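Local coordinates for imidazolonepropionase (Unidentified, PDB 2Q09), which catalyses the hydrolytic opening of imidazolone-5-propanoate to N-formimidoyl-L-glutamate, the third step of histidine degradation, at a metal site in a TIM-barrel amidohydrolase domain, at residues Val191-Cys195 with Gln196-Pro200; Pro301-Ala304 with Leu305-Gly309; Asp317-Pro320 with Gly321-Ile325; Leu364-Arg368 with Val369-Ala373. All coordinates share one frame; numbering follows the deposited sequence.

Contact 1: Val191-Cys195 with Gln196-Pro200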
# COMPACT_ATOMS: atom_id res chain seq x y z
N VAL A 191 23.78 -6.11 -6.18
CA VAL A 191 23.58 -5.23 -5.03
C VAL A 191 24.40 -3.95 -5.21
O VAL A 191 23.92 -2.86 -4.91
CB VAL A 191 23.98 -5.93 -3.71
CG1 VAL A 191 23.89 -4.95 -2.55
CG2 VAL A 191 23.07 -7.13 -3.46
N GLU A 192 25.63 -4.08 -5.71
CA GLU A 192 26.46 -2.90 -5.93
C GLU A 192 25.81 -1.96 -6.94
O GLU A 192 25.84 -0.74 -6.78
CB GLU A 192 27.85 -3.29 -6.44
CG GLU A 192 28.89 -3.47 -5.34
CD GLU A 192 30.30 -3.64 -5.89
OE1 GLU A 192 31.25 -3.69 -5.09
OE2 GLU A 192 30.45 -3.73 -7.13
N THR A 193 25.23 -2.53 -7.98
CA THR A 193 24.57 -1.75 -9.02
C THR A 193 23.42 -0.92 -8.45
O THR A 193 23.27 0.26 -8.77
CB THR A 193 24.00 -2.66 -10.12
OG1 THR A 193 25.08 -3.32 -10.79
CG2 THR A 193 23.19 -1.85 -11.13
N ILE A 194 22.61 -1.55 -7.61
CA ILE A 194 21.48 -0.88 -6.97
C ILE A 194 21.96 0.28 -6.12
O ILE A 194 21.44 1.39 -6.20
CB ILE A 194 20.69 -1.86 -6.05
CG1 ILE A 194 20.11 -3.02 -6.87
CG2 ILE A 194 19.58 -1.13 -5.33
CD1 ILE A 194 19.42 -4.08 -6.04
N CYS A 195 22.97 0.01 -5.29
CA CYS A 195 23.51 1.01 -4.39
C CYS A 195 24.29 2.14 -5.07
O CYS A 195 24.16 3.30 -4.71
CB CYS A 195 24.41 0.33 -3.35
SG CYS A 195 23.57 -0.87 -2.30
N GLN A 196 25.10 1.80 -6.07
CA GLN A 196 25.92 2.81 -6.72
C GLN A 196 25.36 3.44 -7.98
O GLN A 196 25.86 4.48 -8.43
CB GLN A 196 27.30 2.21 -7.04
CG GLN A 196 28.13 1.88 -5.83
CD GLN A 196 29.32 1.02 -6.17
OE1 GLN A 196 29.98 1.23 -7.18
NE2 GLN A 196 29.62 0.06 -5.31
N GLU A 197 24.32 2.85 -8.55
CA GLU A 197 23.77 3.39 -9.78
C GLU A 197 22.27 3.63 -9.78
O GLU A 197 21.82 4.74 -10.03
CB GLU A 197 24.15 2.45 -10.94
CG GLU A 197 25.66 2.36 -11.15
CD GLU A 197 26.07 1.21 -12.05
OE1 GLU A 197 25.28 0.81 -12.93
OE2 GLU A 197 27.20 0.72 -11.89
N ILE A 198 21.49 2.59 -9.50
CA ILE A 198 20.05 2.73 -9.52
C ILE A 198 19.47 3.69 -8.49
O ILE A 198 18.72 4.60 -8.84
CB ILE A 198 19.37 1.35 -9.41
CG1 ILE A 198 19.99 0.41 -10.47
CG2 ILE A 198 17.87 1.48 -9.65
CD1 ILE A 198 19.25 -0.91 -10.68
N ILE A 199 19.81 3.51 -7.22
CA ILE A 199 19.30 4.41 -6.20
C ILE A 199 19.72 5.86 -6.51
O ILE A 199 18.90 6.77 -6.49
CB ILE A 199 19.76 3.97 -4.78
CG1 ILE A 199 18.94 2.75 -4.35
CG2 ILE A 199 19.61 5.10 -3.78
CD1 ILE A 199 19.27 2.21 -2.94
N PRO A 200 21.01 6.08 -6.84
CA PRO A 200 21.43 7.45 -7.16
C PRO A 200 20.68 8.07 -8.34
O PRO A 200 20.26 9.23 -8.28
CB PRO A 200 22.92 7.29 -7.44
CG PRO A 200 23.31 6.22 -6.47
CD PRO A 200 22.18 5.21 -6.64
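Gln196 lies alongside Glu192, one turn on in helix 187-204, both chains pointing the same way; the amide NE2 of Gln196 rests 3.6 Å from CG of Glu192, on the aliphatic part of the chain, with amide and carboxylate planes turned 49° apart. From Thr193 on, the helix widens into a pi-type turn. Thr193 O accepts two amides, Glu197 N at 2.8 Å with a bent N-H geometry (136°) and Ile198 N at 3.0 Å much straighter (162°). The second bond spans five residues, a step that Ile199 N repeats by bonding to Ile194 O at 2.9 Å. Pro200 has no N-H to offer, and its CD sits 3.4 Å from Cys195 O; the helix kinks here. On the inner side Ile194 holds CG2 anti to its backbone N, where the methyl crosses Ile199 CG1 at 4.1 Å. The helix links strands 168-176 and 210-213 in a beta-alpha-beta crossover of the barrel: Ile194, Ile198 and Ile199 pack on strand 168-176, Cys195 and Ile199 also meet Ala231 of helix 222-234, and Ile198 reaches Leu148 and Leu152 of helix 148-164.

Contact 2: Pro301-Ala304 with Leu305-Gly309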
# COMPACT_ATOMS: atom_id res chain seq x y z
N PRO A 301 2.05 -13.22 13.34
CA PRO A 301 1.78 -13.13 14.78
C PRO A 301 0.89 -11.95 15.19
O PRO A 301 1.31 -11.06 15.95
CB PRO A 301 3.19 -13.03 15.38
CG PRO A 301 3.89 -12.19 14.36
CD PRO A 301 3.43 -12.80 13.05
N VAL A 302 -0.34 -11.96 14.70
CA VAL A 302 -1.31 -10.89 14.98
C VAL A 302 -1.55 -10.67 16.48
O VAL A 302 -1.49 -9.54 16.97
CB VAL A 302 -2.67 -11.18 14.30
CG1 VAL A 302 -3.72 -10.20 14.77
CG2 VAL A 302 -2.52 -11.10 12.79
N VAL A 303 -1.82 -11.74 17.20
CA VAL A 303 -2.06 -11.62 18.64
C VAL A 303 -0.88 -10.95 19.34
O VAL A 303 -1.07 -10.02 20.11
CB VAL A 303 -2.32 -13.01 19.28
CG1 VAL A 303 -2.41 -12.89 20.79
CG2 VAL A 303 -3.62 -13.59 18.72
N ALA A 304 0.33 -11.41 19.05
CA ALA A 304 1.52 -10.83 19.66
C ALA A 304 1.73 -9.37 19.25
O ALA A 304 2.12 -8.54 20.08
CB ALA A 304 2.75 -11.65 19.31
N LEU A 305 1.47 -9.06 17.99
CA LEU A 305 1.62 -7.68 17.52
C LEU A 305 0.64 -6.78 18.27
O LEU A 305 0.97 -5.65 18.62
CB LEU A 305 1.35 -7.59 16.01
CG LEU A 305 2.43 -8.15 15.09
CD1 LEU A 305 1.90 -8.15 13.65
CD2 LEU A 305 3.70 -7.29 15.18
N ARG A 306 -0.56 -7.29 18.49
CA ARG A 306 -1.56 -6.52 19.22
C ARG A 306 -1.10 -6.29 20.65
O ARG A 306 -1.15 -5.17 21.15
CB ARG A 306 -2.91 -7.23 19.21
CG ARG A 306 -3.80 -6.81 18.07
CD ARG A 306 -5.26 -7.03 18.42
NE ARG A 306 -5.60 -8.44 18.49
CZ ARG A 306 -6.31 -9.08 17.57
NH1 ARG A 306 -6.75 -8.44 16.50
NH2 ARG A 306 -6.58 -10.37 17.72
N LYS A 307 -0.67 -7.37 21.31
CA LYS A 307 -0.21 -7.25 22.69
C LYS A 307 0.90 -6.22 22.84
O LYS A 307 0.97 -5.53 23.85
CB LYS A 307 0.28 -8.60 23.21
CG LYS A 307 -0.83 -9.60 23.43
CD LYS A 307 -0.27 -10.93 23.89
CE LYS A 307 -1.38 -11.91 24.18
NZ LYS A 307 -0.85 -13.27 24.45
N ALA A 308 1.76 -6.12 21.83
CA ALA A 308 2.87 -5.17 21.86
C ALA A 308 2.48 -3.78 21.36
O ALA A 308 3.29 -2.86 21.38
CB ALA A 308 4.04 -5.70 21.03
N GLY A 309 1.23 -3.63 20.93
CA GLY A 309 0.78 -2.33 20.46
C GLY A 309 1.34 -1.89 19.12
O GLY A 309 1.34 -0.70 18.81
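With chi1 at 173°, Val303 sets CG1 anti to its backbone N, and the chain of Lys307, extended beyond CG, runs beside it in the same direction, CE of Lys307 coming within 3.7 Å of CG1. Arg306 behaves differently: its chain bends at chi3 (-70°) and folds back along the helix, laying one guanidinium face over CG1 of Val302. That methyl stands 3.8 Å above the guanidinium plane, offset toward its rim, and is nearest to NH1. At the start of the helix the ring of Pro301 meets Leu305, CG to CG at 4.4 Å, in a loose apolar contact. Pro301 occupies the N-cap position, and its carbonyl O receives Leu305 N at 2.9 Å. The same four-residue step is repeated by Arg306 N to Val302 O, Lys307 N to Val303 O and Ala308 N to Ala304 O, the last at 3.0 Å. Gly309, with positive phi, ends the helix in a Schellman motif, its N bonding to Arg306 O at 2.8 Å. Pro301, Ala304, Leu305 and Ala308 all touch Ile274 of helix 271-280, while Val302 and Leu305 pack on Met312 of strand 312-314. The chemistry is thus divided around one short helix: Leu305 and Val302 are buried apolar groups, whereas Lys307 lays its last methylene beside valine and carries its charge at the exposed surface. For Arg306, the valine methyl packs against one face of the flat group, and the salt bridge from NH1 to Glu345 OE1 pairs its charge.

Contact 3: Asp317-Pro320 with Gly321-Ile325. With FE (Fe (III) ion), chain B; DI6 (3-[(4S)-2,5-dioxoimidazolidin-4-yl]propanoic acid), chain C.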
# COMPACT_ATOMS: atom_id res chain seq x y z
N ASP A 317 -1.42 -5.92 -1.77
CA ASP A 317 -0.21 -6.54 -2.33
C ASP A 317 -0.45 -6.93 -3.79
O ASP A 317 0.12 -7.91 -4.27
CB ASP A 317 0.21 -7.77 -1.52
CG ASP A 317 1.56 -8.33 -1.95
OD1 ASP A 317 2.42 -7.52 -2.36
OD2 ASP A 317 1.78 -9.57 -1.86
N ILE A 318 -1.28 -6.17 -4.49
CA ILE A 318 -1.58 -6.46 -5.90
C ILE A 318 -0.31 -6.80 -6.68
O ILE A 318 0.59 -5.97 -6.79
CB ILE A 318 -2.24 -5.27 -6.62
CG1 ILE A 318 -3.59 -4.95 -5.99
CG2 ILE A 318 -2.42 -5.60 -8.12
CD1 ILE A 318 -4.23 -3.68 -6.56
N ASN A 319 -0.24 -8.01 -7.22
CA ASN A 319 0.92 -8.42 -8.00
C ASN A 319 0.54 -9.66 -8.80
O ASN A 319 -0.25 -10.50 -8.35
CB ASN A 319 2.13 -8.66 -7.08
CG ASN A 319 2.09 -10.01 -6.41
OD1 ASN A 319 2.32 -11.05 -7.05
ND2 ASN A 319 1.81 -10.01 -5.11
N PRO A 320 1.11 -9.78 -10.01
CA PRO A 320 0.83 -10.89 -10.92
C PRO A 320 1.22 -12.29 -10.46
O PRO A 320 0.74 -13.28 -11.00
CB PRO A 320 1.58 -10.48 -12.19
CG PRO A 320 2.79 -9.84 -11.64
CD PRO A 320 2.22 -8.96 -10.53
N GLY A 321 2.09 -12.37 -9.46
CA GLY A 321 2.52 -13.67 -9.01
C GLY A 321 1.83 -14.32 -7.81
O GLY A 321 1.46 -15.49 -7.88
N THR A 322 1.65 -13.57 -6.73
CA THR A 322 1.05 -14.12 -5.51
C THR A 322 -0.23 -13.47 -5.01
O THR A 322 -0.81 -13.94 -4.03
CB THR A 322 2.06 -14.05 -4.36
OG1 THR A 322 2.35 -12.68 -4.08
CG2 THR A 322 3.36 -14.76 -4.74
N ALA A 323 -0.67 -12.39 -5.65
CA ALA A 323 -1.90 -11.73 -5.22
C ALA A 323 -2.53 -10.97 -6.38
O ALA A 323 -2.55 -9.75 -6.39
CB ALA A 323 -1.62 -10.78 -4.05
N PRO A 324 -3.06 -11.70 -7.38
CA PRO A 324 -3.69 -11.12 -8.57
C PRO A 324 -5.10 -10.62 -8.32
O PRO A 324 -5.97 -10.82 -9.16
CB PRO A 324 -3.66 -12.28 -9.56
CG PRO A 324 -3.88 -13.46 -8.66
CD PRO A 324 -2.96 -13.17 -7.50
N ILE A 325 -5.32 -9.98 -7.18
CA ILE A 325 -6.64 -9.49 -6.83
C ILE A 325 -6.63 -7.99 -6.61
O ILE A 325 -6.09 -7.48 -5.63
CB ILE A 325 -7.16 -10.22 -5.57
CG1 ILE A 325 -7.14 -11.73 -5.83
CG2 ILE A 325 -8.58 -9.77 -5.24
CD1 ILE A 325 -7.44 -12.59 -4.62
FE FE B . 4.71 -7.28 -2.30
N1 DI6 C . 6.71 -11.63 -2.20
C2 DI6 C . 5.59 -11.89 -2.90
O2 DI6 C . 4.66 -12.60 -2.56
C3 DI6 C . 5.71 -11.08 -4.21
N4 DI6 C . 7.03 -10.43 -4.05
C5 DI6 C . 7.53 -10.80 -2.86
O5 DI6 C . 8.61 -10.42 -2.42
C6 DI6 C . 5.66 -12.00 -5.43
C7 DI6 C . 5.78 -11.25 -6.75
C8 DI6 C . 5.73 -12.13 -8.01
O9 DI6 C . 5.51 -11.56 -9.09
O10 DI6 C . 5.91 -13.37 -7.92
O HOH W 1 4.38 -9.68 -2.00
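The Asn319 side-chain amide is held at both its O and N ends: OD1 takes Thr322 N at 2.6 Å and, by a weak bond, Gly321 N, while ND2 gives one hydrogen to Thr322 OG1 at 2.9 Å, nearly in the amide plane, and another to Asp317 O, which is tilted from that plane. The CB of Ala323 approaches ND2 at 3.7 Å. With chi1 at 80°, CG of Asn319 lies between the backbone N and the carbonyl carbon, turning the amide into the loop. Its four bonds, one of them weak, tie the turn together and probably help to position Thr322, whose OG1 donates to O2 of the bound inhibitor at 2.8 Å. The Asp317 carboxylate divides its oxygens: OD1 binds the iron at 2.3 Å, and OD2 accepts from a water, 2.6 Å away, that is itself a ligand of the metal. Gly321 lies beside the inhibitor's carboxylate, its N 3.5 Å from O9. An antiparallel bridge between Asn319 and Ala323, with Asn319 N to Ala323 O at 3.0 Å, closes the loop. This loop follows strand 312-314 and leads to helix 328-339; His72, His74 and His242 complete the protein's iron ligands, and Ala323 and Ile325 lean on Thr289 of helix 288-293.

Contact 4: Leu364-Arg368 with Val369-Ala373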
# COMPACT_ATOMS: atom_id res chain seq x y z
N LEU A 364 -2.47 12.54 6.25
CA LEU A 364 -3.60 11.73 5.80
C LEU A 364 -4.07 10.66 6.79
O LEU A 364 -3.40 10.38 7.78
CB LEU A 364 -3.22 11.03 4.50
CG LEU A 364 -2.85 11.90 3.29
CD1 LEU A 364 -2.08 11.08 2.27
CD2 LEU A 364 -4.12 12.45 2.69
N GLY A 365 -5.22 10.07 6.50
CA GLY A 365 -5.73 9.00 7.33
C GLY A 365 -6.72 9.32 8.43
O GLY A 365 -7.26 8.39 9.04
N GLN A 366 -6.96 10.61 8.69
CA GLN A 366 -7.90 11.00 9.74
C GLN A 366 -8.68 12.24 9.34
O GLN A 366 -8.18 13.08 8.59
CB GLN A 366 -7.15 11.30 11.04
CG GLN A 366 -6.26 10.18 11.53
CD GLN A 366 -5.49 10.58 12.78
OE1 GLN A 366 -6.09 10.94 13.79
NE2 GLN A 366 -4.17 10.52 12.71
N LEU A 367 -9.90 12.36 9.84
CA LEU A 367 -10.72 13.53 9.54
C LEU A 367 -10.46 14.53 10.67
O LEU A 367 -11.23 14.63 11.63
CB LEU A 367 -12.21 13.17 9.47
CG LEU A 367 -12.65 12.16 8.40
CD1 LEU A 367 -14.18 12.14 8.35
CD2 LEU A 367 -12.10 12.54 7.03
N ARG A 368 -9.33 15.23 10.55
CA ARG A 368 -8.94 16.24 11.53
C ARG A 368 -8.66 17.55 10.83
O ARG A 368 -8.16 17.58 9.71
CB ARG A 368 -7.65 15.86 12.23
CG ARG A 368 -7.66 14.63 13.09
CD ARG A 368 -6.40 14.67 13.91
NE ARG A 368 -6.24 13.51 14.78
CZ ARG A 368 -5.73 13.58 16.00
NH1 ARG A 368 -5.34 14.75 16.49
NH2 ARG A 368 -5.59 12.48 16.73
N VAL A 369 -8.94 18.65 11.52
CA VAL A 369 -8.67 19.97 10.97
C VAL A 369 -7.17 20.08 10.74
O VAL A 369 -6.38 19.68 11.59
CB VAL A 369 -9.14 21.08 11.93
CG1 VAL A 369 -8.38 22.37 11.66
CG2 VAL A 369 -10.63 21.29 11.75
N GLY A 370 -6.78 20.61 9.59
CA GLY A 370 -5.37 20.76 9.29
C GLY A 370 -4.80 19.69 8.37
O GLY A 370 -3.77 19.91 7.73
N MSE A 371 -5.45 18.53 8.29
CA MSE A 371 -4.96 17.47 7.41
C MSE A 371 -5.57 17.60 6.02
O MSE A 371 -6.55 18.31 5.83
CB MSE A 371 -5.29 16.10 8.02
CG MSE A 371 -4.51 15.83 9.29
SE MSE A 371 -4.71 14.01 9.93
CE MSE A 371 -3.26 13.21 8.97
N LEU A 372 -4.98 16.91 5.04
CA LEU A 372 -5.46 16.98 3.67
C LEU A 372 -6.91 16.53 3.54
O LEU A 372 -7.35 15.62 4.24
CB LEU A 372 -4.56 16.16 2.75
CG LEU A 372 -3.12 16.70 2.63
CD1 LEU A 372 -2.22 15.66 1.97
CD2 LEU A 372 -3.13 18.01 1.83
N ALA A 373 -7.64 17.18 2.63
CA ALA A 373 -9.05 16.87 2.43
C ALA A 373 -9.28 15.68 1.50
O ALA A 373 -9.79 15.84 0.39
CB ALA A 373 -9.78 18.10 1.90
O HOH W 2 -6.69 13.40 6.17
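Met371, a selenomethionine, fills the inside of the loop 364-373, its SE resting 3.8 Å from CB of Gln366. The chain bends at chi3 (89°), which points CE toward the backbone of Leu364, though so close that its exact position is doubtful. Beside it Leu364 and Leu372 form a second apolar contact, CD2 of Leu364 against CB of Leu372 at 3.7 Å. The next layer is backbone. A type II beta turn runs from Arg368 to Met371, closed by Met371 N to Arg368 O at 3.2 Å, the donor standing above the carbonyl plane; Gly370 adopts the positive phi of its third position. A water donates to Gln366 O at 2.9 Å and to Leu372 O at 3.0 Å, spanning the two limbs of the loop. Further out, Arg368 NE bonds to Gln366 OE1 at 2.8 Å, again from above the carbonyl plane, with a weak bond from NH2, and Ser19 N also donates to this oxygen. The loop lies between helix 352-357 and strand 375-378. Gly370 and Met371 bond through their backbones to Ile39 of strand 38-44, Leu367 packs on Val64 and Pro66 of strand 63-73, and Leu364 and Leu372 touch Arg168 at the start of strand 168-176.

How the contacts relate
Contact 3 lies nearest the centre of the chain and alone takes part in the active site; all four are partly buried, with exposed charged or polar side chains in contacts 1 and 2. Contacts 1 and 2 are both helical, one a pi-type turn and kink within a long barrel helix, the other a short helix with a proline start and glycine end. Contacts 3 and 4 are loops, but side-chain amide bonds and a metal organise 317-325, whereas a selenomethionine side chain and a beta turn fill and close 364-373. Strand 168-176 is touched by both contact 1 and contact 4, while strand 312-314 packs on contact 2 and leads into contact 3.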